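Local atomic coordinates of CYTH domain-containing protein (Pyrococcus horikoshii, PDB entry 2EEN), a protein that is of unknown function but has the CYTH fold, whose members typically bind triphosphate-containing substrates inside a tunnel of antiparallel strands, so a related role is probable. Residues A[15-20]-A[158-163]; A[34-37]-A[41-44]; A[65-70]-A[76-81]; A[112-117]-A[122-127]; A[164-167]-A[172-175]. All coordinates share one frame; numbering follows the deposited sequence.

Interaction 1: residues A[15-20]-A[158-163]; sequences FEKVRE and RELGVE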
# COMPACT_ATOMS: atom_id res chain seq x y z
N PHE A 15 -11.66 32.87 -6.83
CA PHE A 15 -11.91 31.82 -7.82
C PHE A 15 -12.02 32.42 -9.23
O PHE A 15 -11.38 31.93 -10.16
CB PHE A 15 -13.20 31.07 -7.48
CG PHE A 15 -13.01 29.95 -6.48
CD1 PHE A 15 -11.94 29.95 -5.60
CD2 PHE A 15 -13.92 28.89 -6.43
CE1 PHE A 15 -11.77 28.93 -4.67
CE2 PHE A 15 -13.76 27.85 -5.51
CZ PHE A 15 -12.68 27.87 -4.63
N GLU A 16 -12.81 33.47 -9.37
CA GLU A 16 -12.98 34.10 -10.68
C GLU A 16 -11.69 34.68 -11.22
O GLU A 16 -11.41 34.57 -12.42
CB GLU A 16 -14.03 35.21 -10.62
CG GLU A 16 -15.24 34.93 -11.49
CD GLU A 16 -14.88 34.63 -12.93
OE1 GLU A 16 -14.25 35.49 -13.59
OE2 GLU A 16 -15.23 33.54 -13.41
N LYS A 17 -10.90 35.30 -10.35
CA LYS A 17 -9.64 35.91 -10.76
C LYS A 17 -8.71 34.83 -11.31
O LYS A 17 -8.02 35.05 -12.30
CB LYS A 17 -8.99 36.64 -9.58
CG LYS A 17 -7.81 37.52 -9.98
CD LYS A 17 -7.36 38.48 -8.89
CE LYS A 17 -6.28 39.42 -9.40
NZ LYS A 17 -5.77 40.24 -8.26
N VAL A 18 -8.72 33.67 -10.68
CA VAL A 18 -7.88 32.58 -11.16
C VAL A 18 -8.34 32.13 -12.54
O VAL A 18 -7.52 31.89 -13.43
CB VAL A 18 -7.91 31.39 -10.19
CG1 VAL A 18 -7.39 30.14 -10.88
CG2 VAL A 18 -7.08 31.71 -8.97
N ARG A 19 -9.65 32.02 -12.72
CA ARG A 19 -10.20 31.57 -13.99
C ARG A 19 -9.88 32.53 -15.13
O ARG A 19 -9.76 32.13 -16.29
CB ARG A 19 -11.71 31.38 -13.89
CG ARG A 19 -12.15 30.35 -12.86
CD ARG A 19 -13.61 29.98 -13.04
NE ARG A 19 -14.09 29.11 -11.98
CZ ARG A 19 -14.71 29.53 -10.88
NH1 ARG A 19 -14.93 30.82 -10.69
NH2 ARG A 19 -15.10 28.65 -9.97
N GLU A 20 -9.73 33.81 -14.78
CA GLU A 20 -9.42 34.85 -15.76
C GLU A 20 -7.92 35.17 -15.83
O GLU A 20 -7.51 36.08 -16.55
CB GLU A 20 -10.20 36.12 -15.43
CG GLU A 20 -11.72 35.96 -15.52
CD GLU A 20 -12.22 35.93 -16.96
OE1 GLU A 20 -11.67 35.16 -17.77
OE2 GLU A 20 -13.17 36.69 -17.27
N ARG A 158 -0.99 35.81 -2.97
CA ARG A 158 -1.34 37.13 -2.47
C ARG A 158 -1.69 38.06 -3.62
O ARG A 158 -2.55 38.93 -3.49
CB ARG A 158 -0.20 37.70 -1.62
CG ARG A 158 -0.15 37.09 -0.23
CD ARG A 158 0.83 37.79 0.70
NE ARG A 158 0.60 37.36 2.08
CZ ARG A 158 -0.45 37.73 2.80
NH1 ARG A 158 -1.38 38.53 2.29
NH2 ARG A 158 -0.59 37.27 4.04
N GLU A 159 -1.04 37.86 -4.77
CA GLU A 159 -1.32 38.69 -5.93
C GLU A 159 -2.71 38.38 -6.49
O GLU A 159 -3.25 39.16 -7.29
CB GLU A 159 -0.26 38.48 -7.01
CG GLU A 159 1.10 39.04 -6.63
CD GLU A 159 1.21 40.56 -6.73
OE1 GLU A 159 0.25 41.26 -7.14
OE2 GLU A 159 2.32 41.06 -6.43
N LEU A 160 -3.28 37.25 -6.08
CA LEU A 160 -4.61 36.86 -6.53
C LEU A 160 -5.68 37.31 -5.55
O LEU A 160 -6.88 37.22 -5.84
CB LEU A 160 -4.67 35.34 -6.69
CG LEU A 160 -3.85 34.79 -7.85
CD1 LEU A 160 -3.77 33.27 -7.74
CD2 LEU A 160 -4.46 35.23 -9.18
N GLY A 161 -5.26 37.78 -4.38
CA GLY A 161 -6.21 38.25 -3.40
C GLY A 161 -6.28 37.43 -2.13
O GLY A 161 -7.06 37.74 -1.22
N VAL A 162 -5.47 36.38 -2.04
CA VAL A 162 -5.47 35.53 -0.85
C VAL A 162 -4.85 36.29 0.32
O VAL A 162 -3.73 36.80 0.21
CB VAL A 162 -4.68 34.23 -1.09
CG1 VAL A 162 -4.79 33.32 0.11
CG2 VAL A 162 -5.21 33.54 -2.34
N GLU A 163 -5.57 36.34 1.44
CA GLU A 163 -5.10 37.05 2.63
C GLU A 163 -4.83 36.15 3.83
O GLU A 163 -3.88 36.36 4.57
CB GLU A 163 -6.12 38.11 3.03
CG GLU A 163 -6.32 39.22 2.02
CD GLU A 163 -7.45 40.15 2.41
OE1 GLU A 163 -7.46 40.61 3.57
OE2 GLU A 163 -8.32 40.43 1.55
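Lys17, on helix 12-19, reaches across to the C-terminal end of helix 146-160 and bonds to the backbone at Glu159. This is the one hydrogen bond between segments 15-20 and 158-163. NZ of Lys17 donates to O of Glu159 over 2.9 Å. The donor lies slightly out of the carbonyl plane, and the C=O...N angle is 146°. The side chain gets there by full extension: CG stands opposite the backbone N (chi1 -169°), and every later torsion is also near 180°. The positive charge thus comes to the carbonyl end of a helix, where the helix dipole would probably favour it.

The same lysine also packs through its methylenes. CD lies 3.3 Å from O of Leu160, and CG lies 4.1 Å from CD2 of Leu160. The lysine chain therefore runs over the end of the helix rather than touching it at NZ alone.

The apolar part is small. CG2 of Val18 meets CD1 of Leu160 at 3.9 Å, the two side chains crossing at a slant. Leu160 thus splits its methyl groups, CD2 toward Lys17 and CD1 toward Val18.

Gly161 follows helix 146-160 with positive phi, in a Schellman motif. One of the bonds back into the last turn runs from N of Gly161 to O of Arg158 at 3.1 Å. This is packing between two helix ends, partly buried. Val18 and Leu160 face inward onto Ile122 of strand 120-127, Val18 also touches Ile134 of strand 131-139, and Lys17 lies on the exposed side.

Interaction 2: residues A[34-37]-A[41-44]; sequences YYQH and DFSK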
# COMPACT_ATOMS: atom_id res chain seq x y z
N TYR A 34 -9.32 9.42 5.51
CA TYR A 34 -8.12 9.51 6.32
C TYR A 34 -8.18 8.48 7.42
O TYR A 34 -9.24 8.23 7.99
CB TYR A 34 -7.97 10.91 6.91
CG TYR A 34 -7.47 11.91 5.91
CD1 TYR A 34 -6.11 12.11 5.72
CD2 TYR A 34 -8.37 12.65 5.14
CE1 TYR A 34 -5.65 13.04 4.79
CE2 TYR A 34 -7.91 13.57 4.20
CZ TYR A 34 -6.56 13.76 4.03
OH TYR A 34 -6.12 14.66 3.10
N TYR A 35 -7.03 7.90 7.74
CA TYR A 35 -6.92 6.86 8.74
C TYR A 35 -6.09 7.19 9.95
O TYR A 35 -5.24 8.07 9.92
CB TYR A 35 -6.31 5.62 8.09
CG TYR A 35 -7.17 5.03 7.01
CD1 TYR A 35 -7.04 5.46 5.69
CD2 TYR A 35 -8.13 4.07 7.30
CE1 TYR A 35 -7.84 4.94 4.69
CE2 TYR A 35 -8.93 3.54 6.31
CZ TYR A 35 -8.79 3.98 5.01
OH TYR A 35 -9.58 3.45 4.02
N GLN A 36 -6.36 6.46 11.03
CA GLN A 36 -5.60 6.60 12.26
C GLN A 36 -4.74 5.36 12.31
O GLN A 36 -5.15 4.29 11.86
CB GLN A 36 -6.52 6.64 13.48
CG GLN A 36 -5.79 6.61 14.82
CD GLN A 36 -4.80 7.76 15.00
OE1 GLN A 36 -3.75 7.80 14.35
NE2 GLN A 36 -5.14 8.70 15.89
N HIS A 37 -3.53 5.52 12.84
CA HIS A 37 -2.59 4.43 12.98
C HIS A 37 -3.05 3.56 14.14
O HIS A 37 -3.58 4.06 15.13
CB HIS A 37 -1.21 5.01 13.25
CG HIS A 37 -0.09 4.02 13.14
ND1 HIS A 37 0.19 3.09 14.11
CD2 HIS A 37 0.83 3.83 12.16
CE1 HIS A 37 1.23 2.37 13.74
NE2 HIS A 37 1.64 2.80 12.56
N ASP A 41 -0.68 7.87 17.64
CA ASP A 41 -1.64 8.91 17.32
C ASP A 41 -1.06 9.84 16.27
O ASP A 41 -0.20 10.67 16.59
CB ASP A 41 -1.98 9.71 18.58
CG ASP A 41 -3.17 10.62 18.39
OD1 ASP A 41 -3.55 10.86 17.23
OD2 ASP A 41 -3.73 11.09 19.41
N PHE A 42 -1.52 9.70 15.03
CA PHE A 42 -1.02 10.53 13.95
C PHE A 42 -1.19 12.01 14.23
O PHE A 42 -0.42 12.82 13.73
CB PHE A 42 -1.72 10.22 12.63
CG PHE A 42 -1.18 9.02 11.92
CD1 PHE A 42 0.12 8.57 12.15
CD2 PHE A 42 -1.95 8.38 10.95
CE1 PHE A 42 0.65 7.50 11.42
CE2 PHE A 42 -1.44 7.32 10.22
CZ PHE A 42 -0.13 6.87 10.45
N SER A 43 -2.20 12.37 15.01
CA SER A 43 -2.42 13.78 15.31
C SER A 43 -1.30 14.33 16.19
O SER A 43 -1.06 15.54 16.22
CB SER A 43 -3.79 13.99 15.97
OG SER A 43 -3.88 13.32 17.21
N LYS A 44 -0.61 13.44 16.90
CA LYS A 44 0.49 13.85 17.78
C LYS A 44 1.83 13.81 17.05
O LYS A 44 2.76 14.53 17.40
CB LYS A 44 0.57 12.93 19.00
CG LYS A 44 -0.58 13.11 19.98
CD LYS A 44 -0.56 14.49 20.61
CE LYS A 44 -1.68 14.64 21.62
NZ LYS A 44 -1.59 13.60 22.69
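Gln36 and Asp41 meet across the short loop between strand 23-36 and helix 42-45, and Asp41 is the N-cap of that helix. OE1 of Gln36 accepts from two backbone N-H groups, both in its carbonyl plane and on lone pairs. N of Phe42 donates to OE1 of Gln36 over 3.0 Å and almost straight, at 173°. N of His37 donates to the same OE1 over 2.7 Å. The side chain folds back to do this, with a bend at chi2 of 58°. The other arm of the amide, NE2, donates to OD1 of Asp41 at 3.0 Å. The amide and carboxylate planes stand nearly at right angles. N of Ser43 donates to OD1 of Asp41 from the other face of the carboxylate, which is the capping bond. Two amide hydrogens thus hold each of the two acceptor oxygens, OE1 and OD1.

The aromatic contacts lie beside this network. The rings of His37 and Phe42 meet obliquely. NE2 of His37 bonds to O of Leu99 of the second subunit, so the contact borders the dimer interface. In a CH-pi contact, CB of His37 sits over one face of the Phe42 ring, 3.6 Å from its centroid.

Interaction 3: residues A[65-70]-A[76-81]; sequences TYKGPK and KTRLEI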
# COMPACT_ATOMS: atom_id res chain seq x y z
N THR A 65 -1.81 7.48 0.02
CA THR A 65 -0.74 8.42 0.32
C THR A 65 -0.41 8.54 1.79
O THR A 65 -1.30 8.62 2.63
CB THR A 65 -1.14 9.82 -0.19
OG1 THR A 65 -1.47 9.75 -1.58
CG2 THR A 65 -0.00 10.81 0.01
N TYR A 66 0.88 8.52 2.07
CA TYR A 66 1.38 8.70 3.43
C TYR A 66 2.01 10.08 3.42
O TYR A 66 2.71 10.44 2.47
CB TYR A 66 2.48 7.71 3.79
CG TYR A 66 3.26 8.10 5.04
CD1 TYR A 66 2.75 7.85 6.31
CD2 TYR A 66 4.48 8.76 4.94
CE1 TYR A 66 3.44 8.25 7.45
CE2 TYR A 66 5.19 9.16 6.06
CZ TYR A 66 4.66 8.91 7.32
OH TYR A 66 5.35 9.29 8.44
N LYS A 67 1.74 10.85 4.46
CA LYS A 67 2.36 12.16 4.57
C LYS A 67 3.12 12.24 5.88
O LYS A 67 2.61 11.86 6.94
CB LYS A 67 1.31 13.27 4.50
CG LYS A 67 0.71 13.41 3.11
CD LYS A 67 0.27 14.83 2.85
CE LYS A 67 -0.32 14.96 1.46
NZ LYS A 67 -0.59 16.38 1.12
N GLY A 68 4.35 12.73 5.80
CA GLY A 68 5.18 12.86 6.98
C GLY A 68 4.90 14.17 7.66
O GLY A 68 4.04 14.94 7.21
N PRO A 69 5.60 14.46 8.76
CA PRO A 69 5.42 15.70 9.52
C PRO A 69 5.79 16.92 8.69
O PRO A 69 6.63 16.84 7.78
CB PRO A 69 6.39 15.53 10.70
CG PRO A 69 6.55 14.04 10.83
CD PRO A 69 6.62 13.60 9.39
N LYS A 70 5.15 18.05 8.98
CA LYS A 70 5.47 19.28 8.27
C LYS A 70 6.91 19.62 8.65
O LYS A 70 7.30 19.48 9.81
CB LYS A 70 4.53 20.42 8.70
CG LYS A 70 3.10 20.27 8.19
CD LYS A 70 2.23 21.46 8.59
CE LYS A 70 2.06 21.56 10.10
NZ LYS A 70 1.44 20.34 10.68
N LYS A 76 2.79 23.99 4.25
CA LYS A 76 2.31 22.65 4.60
C LYS A 76 3.21 21.57 3.99
O LYS A 76 2.86 20.40 3.89
CB LYS A 76 0.90 22.50 4.03
CG LYS A 76 -0.09 23.55 4.57
CD LYS A 76 -1.43 23.51 3.83
CE LYS A 76 -2.03 22.11 3.75
NZ LYS A 76 -3.27 22.15 3.00
N THR A 77 4.40 22.00 3.52
CA THR A 77 5.32 21.07 2.87
C THR A 77 5.70 19.91 3.78
O THR A 77 6.07 20.10 4.93
CB THR A 77 6.59 21.83 2.48
OG1 THR A 77 6.26 22.90 1.60
CG2 THR A 77 7.56 20.88 1.77
N ARG A 78 5.63 18.72 3.22
CA ARG A 78 5.97 17.52 3.98
C ARG A 78 6.39 16.41 3.03
O ARG A 78 6.11 16.46 1.84
CB ARG A 78 4.76 17.07 4.78
CG ARG A 78 3.57 16.71 3.92
CD ARG A 78 2.28 17.11 4.61
NE ARG A 78 2.28 16.64 5.99
CZ ARG A 78 1.45 17.08 6.93
NH1 ARG A 78 0.54 18.00 6.63
NH2 ARG A 78 1.54 16.60 8.16
N LEU A 79 7.07 15.42 3.58
CA LEU A 79 7.49 14.28 2.79
C LEU A 79 6.22 13.50 2.46
O LEU A 79 5.29 13.42 3.27
CB LEU A 79 8.46 13.43 3.60
CG LEU A 79 8.81 12.02 3.11
CD1 LEU A 79 10.12 11.59 3.74
CD2 LEU A 79 7.69 11.05 3.45
N GLU A 80 6.17 12.93 1.27
CA GLU A 80 5.00 12.17 0.87
C GLU A 80 5.42 10.93 0.12
O GLU A 80 6.41 10.94 -0.62
CB GLU A 80 4.08 13.00 -0.03
CG GLU A 80 3.46 14.21 0.66
CD GLU A 80 2.60 15.03 -0.29
OE1 GLU A 80 1.58 14.50 -0.78
OE2 GLU A 80 2.95 16.21 -0.53
N ILE A 81 4.67 9.86 0.33
CA ILE A 81 4.90 8.61 -0.37
C ILE A 81 3.52 8.31 -0.93
O ILE A 81 2.54 8.20 -0.18
CB ILE A 81 5.33 7.48 0.56
CG1 ILE A 81 6.61 7.88 1.31
CG2 ILE A 81 5.58 6.21 -0.26
CD1 ILE A 81 7.04 6.86 2.35
O HOH W 1 7.73 14.89 6.21
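Arg78 has CG between its backbone N and carbonyl carbon (chi1 61°), and further bends at chi2 and chi3 swing its guanidinium back over the neighbouring strand to Gly68. There NE donates to O of Gly68 at 2.7 Å, nearly in line with the C=O bond and in the guanidinium plane. NH2 adds a weak bond to the same oxygen. CG of Lys70 lies over one face of the guanidinium, 3.8 Å from NH1 of Arg78. Asp46 pairs with both Lys70 and Arg78, which probably offsets the closeness of their charges.

Lys67 and Glu80 run side by side in the same direction. NZ of Lys67 forms a salt bridge to OE1 of Glu80 at 3.4 Å. CD of Lys67 rests on CD of Arg78 at 3.5 Å.

Tyr66 and Ile81 point to the other face of the sheet. Leu79 CD2 comes to the edge of the Tyr66 ring, 4.1 Å from CE2, and CD1 of Ile81 meets the ring obliquely. This group is packed against Leu95, Arg98 and Glu94 of the second subunit.

The backbones pair directly from Tyr66 to Gly68. N of Tyr66 donates to O of Ile81 at 2.8 Å, the return bond from Ile81 N goes to Tyr66 O, and N of Gly68 donates to O of Leu79 at 2.8 Å. Beyond Gly68, direct pairing gives way to a water between Pro69 O and Leu79 N. The two strands, 59-70 and 78-85, form an antiparallel beta hairpin of the CYTH sheet, with 78-85 the outermost strand within this chain.

Interaction 4: residues A[112-117]-A[122-127]; sequences EKYYVE and ITLDEV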
# COMPACT_ATOMS: atom_id res chain seq x y z
N GLU A 112 -10.53 22.44 -8.98
CA GLU A 112 -10.32 22.90 -10.34
C GLU A 112 -8.84 23.25 -10.39
O GLU A 112 -8.38 24.09 -9.62
CB GLU A 112 -11.15 24.14 -10.65
CG GLU A 112 -12.62 23.86 -10.91
CD GLU A 112 -13.42 25.14 -11.13
OE1 GLU A 112 -12.88 26.09 -11.75
OE2 GLU A 112 -14.59 25.20 -10.71
N LYS A 113 -8.10 22.59 -11.28
CA LYS A 113 -6.66 22.82 -11.41
C LYS A 113 -6.33 23.81 -12.51
O LYS A 113 -6.91 23.75 -13.60
CB LYS A 113 -5.94 21.51 -11.70
CG LYS A 113 -5.99 20.47 -10.59
CD LYS A 113 -5.13 19.27 -10.98
CE LYS A 113 -5.10 18.21 -9.90
NZ LYS A 113 -4.28 17.05 -10.34
N TYR A 114 -5.40 24.70 -12.21
CA TYR A 114 -4.96 25.73 -13.15
C TYR A 114 -3.45 25.76 -13.28
O TYR A 114 -2.72 25.61 -12.31
CB TYR A 114 -5.44 27.11 -12.68
CG TYR A 114 -6.93 27.25 -12.78
CD1 TYR A 114 -7.77 26.71 -11.80
CD2 TYR A 114 -7.52 27.82 -13.91
CE1 TYR A 114 -9.15 26.74 -11.94
CE2 TYR A 114 -8.90 27.85 -14.06
CZ TYR A 114 -9.71 27.31 -13.07
OH TYR A 114 -11.07 27.30 -13.23
N TYR A 115 -2.99 25.95 -14.52
CA TYR A 115 -1.56 26.03 -14.80
C TYR A 115 -1.08 27.45 -14.52
O TYR A 115 -1.60 28.40 -15.09
CB TYR A 115 -1.32 25.70 -16.28
CG TYR A 115 0.13 25.85 -16.71
CD1 TYR A 115 1.02 24.79 -16.59
CD2 TYR A 115 0.60 27.05 -17.23
CE1 TYR A 115 2.35 24.92 -17.00
CE2 TYR A 115 1.92 27.19 -17.64
CZ TYR A 115 2.79 26.13 -17.52
OH TYR A 115 4.09 26.26 -17.93
N VAL A 116 -0.10 27.60 -13.64
CA VAL A 116 0.44 28.93 -13.32
C VAL A 116 1.70 29.17 -14.12
O VAL A 116 1.81 30.14 -14.87
CB VAL A 116 0.74 29.05 -11.82
CG1 VAL A 116 1.43 30.39 -11.53
CG2 VAL A 116 -0.55 28.94 -11.05
N GLU A 117 2.67 28.28 -13.94
CA GLU A 117 3.93 28.34 -14.67
C GLU A 117 4.51 26.95 -14.66
O GLU A 117 3.91 26.03 -14.11
CB GLU A 117 4.89 29.37 -14.07
CG GLU A 117 5.08 29.30 -12.58
CD GLU A 117 5.89 30.49 -12.08
OE1 GLU A 117 5.37 31.63 -12.09
OE2 GLU A 117 7.06 30.28 -11.69
N ILE A 122 -2.19 25.75 -9.43
CA ILE A 122 -3.11 26.31 -8.44
C ILE A 122 -4.39 25.50 -8.49
O ILE A 122 -4.84 25.10 -9.55
CB ILE A 122 -3.44 27.78 -8.76
CG1 ILE A 122 -2.42 28.69 -8.09
CG2 ILE A 122 -4.87 28.12 -8.30
CD1 ILE A 122 -2.56 30.13 -8.51
N THR A 123 -4.99 25.26 -7.33
CA THR A 123 -6.25 24.54 -7.32
C THR A 123 -7.30 25.32 -6.57
O THR A 123 -7.02 25.93 -5.54
CB THR A 123 -6.11 23.14 -6.69
OG1 THR A 123 -5.68 23.26 -5.32
CG2 THR A 123 -5.09 22.33 -7.46
N LEU A 124 -8.51 25.34 -7.12
CA LEU A 124 -9.62 26.02 -6.47
C LEU A 124 -10.39 24.88 -5.85
O LEU A 124 -10.94 24.03 -6.55
CB LEU A 124 -10.48 26.75 -7.49
CG LEU A 124 -9.75 27.76 -8.37
CD1 LEU A 124 -10.78 28.51 -9.20
CD2 LEU A 124 -8.93 28.72 -7.51
N ASP A 125 -10.42 24.85 -4.52
CA ASP A 125 -11.10 23.78 -3.80
C ASP A 125 -12.41 24.19 -3.15
O ASP A 125 -12.49 25.21 -2.48
CB ASP A 125 -10.19 23.23 -2.69
CG ASP A 125 -8.90 22.65 -3.21
OD1 ASP A 125 -8.77 22.42 -4.43
OD2 ASP A 125 -8.01 22.40 -2.37
N GLU A 126 -13.44 23.37 -3.35
CA GLU A 126 -14.74 23.59 -2.72
C GLU A 126 -14.86 22.36 -1.84
O GLU A 126 -15.19 21.28 -2.32
CB GLU A 126 -15.87 23.60 -3.75
CG GLU A 126 -17.24 23.86 -3.15
CD GLU A 126 -17.38 25.27 -2.61
OE1 GLU A 126 -17.35 26.22 -3.42
OE2 GLU A 126 -17.52 25.44 -1.38
N VAL A 127 -14.57 22.52 -0.55
CA VAL A 127 -14.57 21.41 0.39
C VAL A 127 -15.86 21.30 1.16
O VAL A 127 -16.28 22.25 1.82
CB VAL A 127 -13.40 21.57 1.38
CG1 VAL A 127 -13.28 20.36 2.29
CG2 VAL A 127 -12.10 21.78 0.59
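Tyr114 and Leu124 pack across the antiparallel beta hairpin formed by strands 102-117 and 120-127 of the CYTH sheet. The tyrosine can be followed outward. CB lies 3.8 Å from O of Ile122. CD1 comes near both that oxygen and CG of Leu124. CE1 makes the closest side-chain contact with the leucine, 3.6 Å from its CD1. The two side chains cross at about a right angle. At the tip, OH donates to OE1 of Glu112 at 2.6 Å, and this oxygen lies in the plane of the ring. The hydroxyl meets OE1 nearly along its C-O axis.

Glu112 has an extended side chain, with chi2 at 177°, which carries its carboxylate level with the tyrosine hydroxyl. OE1 also forms a salt bridge with Arg19 of helix 12-19. Two donors thus hold this oxygen and should help keep the Tyr114 ring in place.

The backbone register is regular here. Glu112 and Leu124 form a hydrogen-bonded pair, as do Tyr114 and Ile122. N of Tyr114 donates to O of Ile122 at 2.7 Å. Lys113 and Thr123 form the non-hydrogen-bonded pair between them, and their side chains lie together on the other face of the sheet. NZ of Lys113 goes on to a salt bridge with Glu28.

Near the turn, Val116 and Glu117 both face Val120 in a classic beta bulge. Val116 points toward the partner strand, and its CG2 presses on Ile122, 3.5 Å from CD1, which is tighter than usual for two carbons.

Interaction 5: residues A[164-167]-A[172-175]; sequences KFER and ELLL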
# COMPACT_ATOMS: atom_id res chain seq x y z
N LYS A 164 -5.70 35.16 4.03
CA LYS A 164 -5.53 34.26 5.15
C LYS A 164 -5.05 32.89 4.73
O LYS A 164 -5.76 32.14 4.06
CB LYS A 164 -6.84 34.16 5.94
CG LYS A 164 -8.10 34.10 5.10
CD LYS A 164 -9.34 34.20 5.98
CE LYS A 164 -10.62 34.19 5.17
NZ LYS A 164 -11.82 34.36 6.04
N PHE A 165 -3.83 32.57 5.13
CA PHE A 165 -3.21 31.30 4.81
C PHE A 165 -3.53 30.28 5.89
O PHE A 165 -3.84 30.64 7.03
CB PHE A 165 -1.70 31.49 4.66
CG PHE A 165 -1.33 32.20 3.39
CD1 PHE A 165 -1.27 33.58 3.34
CD2 PHE A 165 -1.10 31.48 2.22
CE1 PHE A 165 -1.00 34.25 2.14
CE2 PHE A 165 -0.82 32.13 1.02
CZ PHE A 165 -0.77 33.51 0.98
N GLU A 166 -3.44 29.00 5.53
CA GLU A 166 -3.77 27.93 6.48
C GLU A 166 -2.85 26.72 6.31
O GLU A 166 -2.77 26.09 5.26
CB GLU A 166 -5.23 27.51 6.24
CG GLU A 166 -5.66 26.37 7.15
CD GLU A 166 -5.72 26.87 8.58
OE1 GLU A 166 -6.60 27.64 8.90
OE2 GLU A 166 -4.89 26.44 9.38
N ARG A 167 -2.09 26.42 7.39
CA ARG A 167 -1.22 25.25 7.35
C ARG A 167 -1.95 23.99 7.81
O ARG A 167 -1.47 22.87 7.68
CB ARG A 167 -0.05 25.50 8.31
CG ARG A 167 1.04 26.41 7.74
CD ARG A 167 2.25 26.50 8.68
NE ARG A 167 2.84 25.17 8.84
CZ ARG A 167 3.72 24.95 9.84
NH1 ARG A 167 4.05 25.91 10.68
NH2 ARG A 167 4.27 23.74 9.96
N GLU A 172 -7.75 18.27 9.59
CA GLU A 172 -7.63 18.91 10.89
C GLU A 172 -8.73 19.94 11.12
O GLU A 172 -9.28 20.05 12.22
CB GLU A 172 -6.27 19.59 11.03
CG GLU A 172 -5.12 18.61 11.15
CD GLU A 172 -3.77 19.31 11.16
OE1 GLU A 172 -3.40 19.92 10.13
OE2 GLU A 172 -3.07 19.25 12.19
N LEU A 173 -9.04 20.70 10.08
CA LEU A 173 -10.08 21.71 10.17
C LEU A 173 -11.43 21.06 10.41
O LEU A 173 -12.22 21.54 11.22
CB LEU A 173 -10.11 22.54 8.88
CG LEU A 173 -8.87 23.41 8.66
CD1 LEU A 173 -8.92 24.05 7.30
CD2 LEU A 173 -8.79 24.48 9.75
N LEU A 174 -11.69 19.95 9.72
CA LEU A 174 -12.97 19.28 9.90
C LEU A 174 -13.04 18.62 11.27
O LEU A 174 -14.10 18.61 11.89
CB LEU A 174 -13.20 18.26 8.79
CG LEU A 174 -13.59 18.90 7.45
CD1 LEU A 174 -13.34 17.93 6.30
CD2 LEU A 174 -15.05 19.33 7.50
N LEU A 175 -11.93 18.09 11.76
CA LEU A 175 -11.94 17.43 13.07
C LEU A 175 -12.23 18.41 14.20
O LEU A 175 -12.85 18.05 15.21
CB LEU A 175 -10.60 16.73 13.33
CG LEU A 175 -10.40 15.46 12.51
CD1 LEU A 175 -9.05 14.84 12.86
CD2 LEU A 175 -11.53 14.47 12.78
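The carboxylate of Glu166 is held by Tyr9 of strand 3-9 and by Arg168, while it rests on Leu173 across the contact. OE1 of Glu166 bonds to the hydroxyl of Tyr9, and OE2 forms a salt bridge with Arg168. Across the contact the carboxylate meets only hydrocarbon. CD2 of Leu173 lies 3.9 Å from OE1 of Glu166, and CD1 of Leu173 lies 4.0 Å from CG of Glu166. The two side chains pass each other in opposite directions. Glu166 points its CG away from the backbone N (chi1 178°) and then bends at chi2 (68°), which lays its carboxylate beside the leucine methyls.

Glu172 contributes little across the contact. Its OE1 comes no nearer than 4.3 Å to O of Arg167. This oxygen instead accepts from N of Ser169, near the start of helix 170-176. Leu173 also packs on Tyr9 and Leu130.

No hydrogen bond joins the two segments. The contact is thus a loose one between the loop after helix 146-160 and the C-terminal helix. Leu173 gives the carboxylate of the buried Glu166 an apolar flank, which may strengthen its bonds to Tyr9 and Arg168.

Interactions 3 and 4 are hairpins of the same antiparallel sheet, joined by backbone bonds, but their centres lie about 20 Å apart on opposite sides of the chain's centre. Interaction 1 sits against interaction 4, where the ring of Phe15 also packs on the backbone of Asp125. Interaction 1 is helix-end packing, partly exposed. Interaction 2 is the most buried and relies on side-chain amide and carboxylate hydrogen bonds. It shares the dimer interface with interaction 3. Interaction 5 is the loosest, without a direct bond, yet Arg167 and Glu166 touch Lys70 and Lys76 of interaction 3, linking the loop 164-167 to that hairpin.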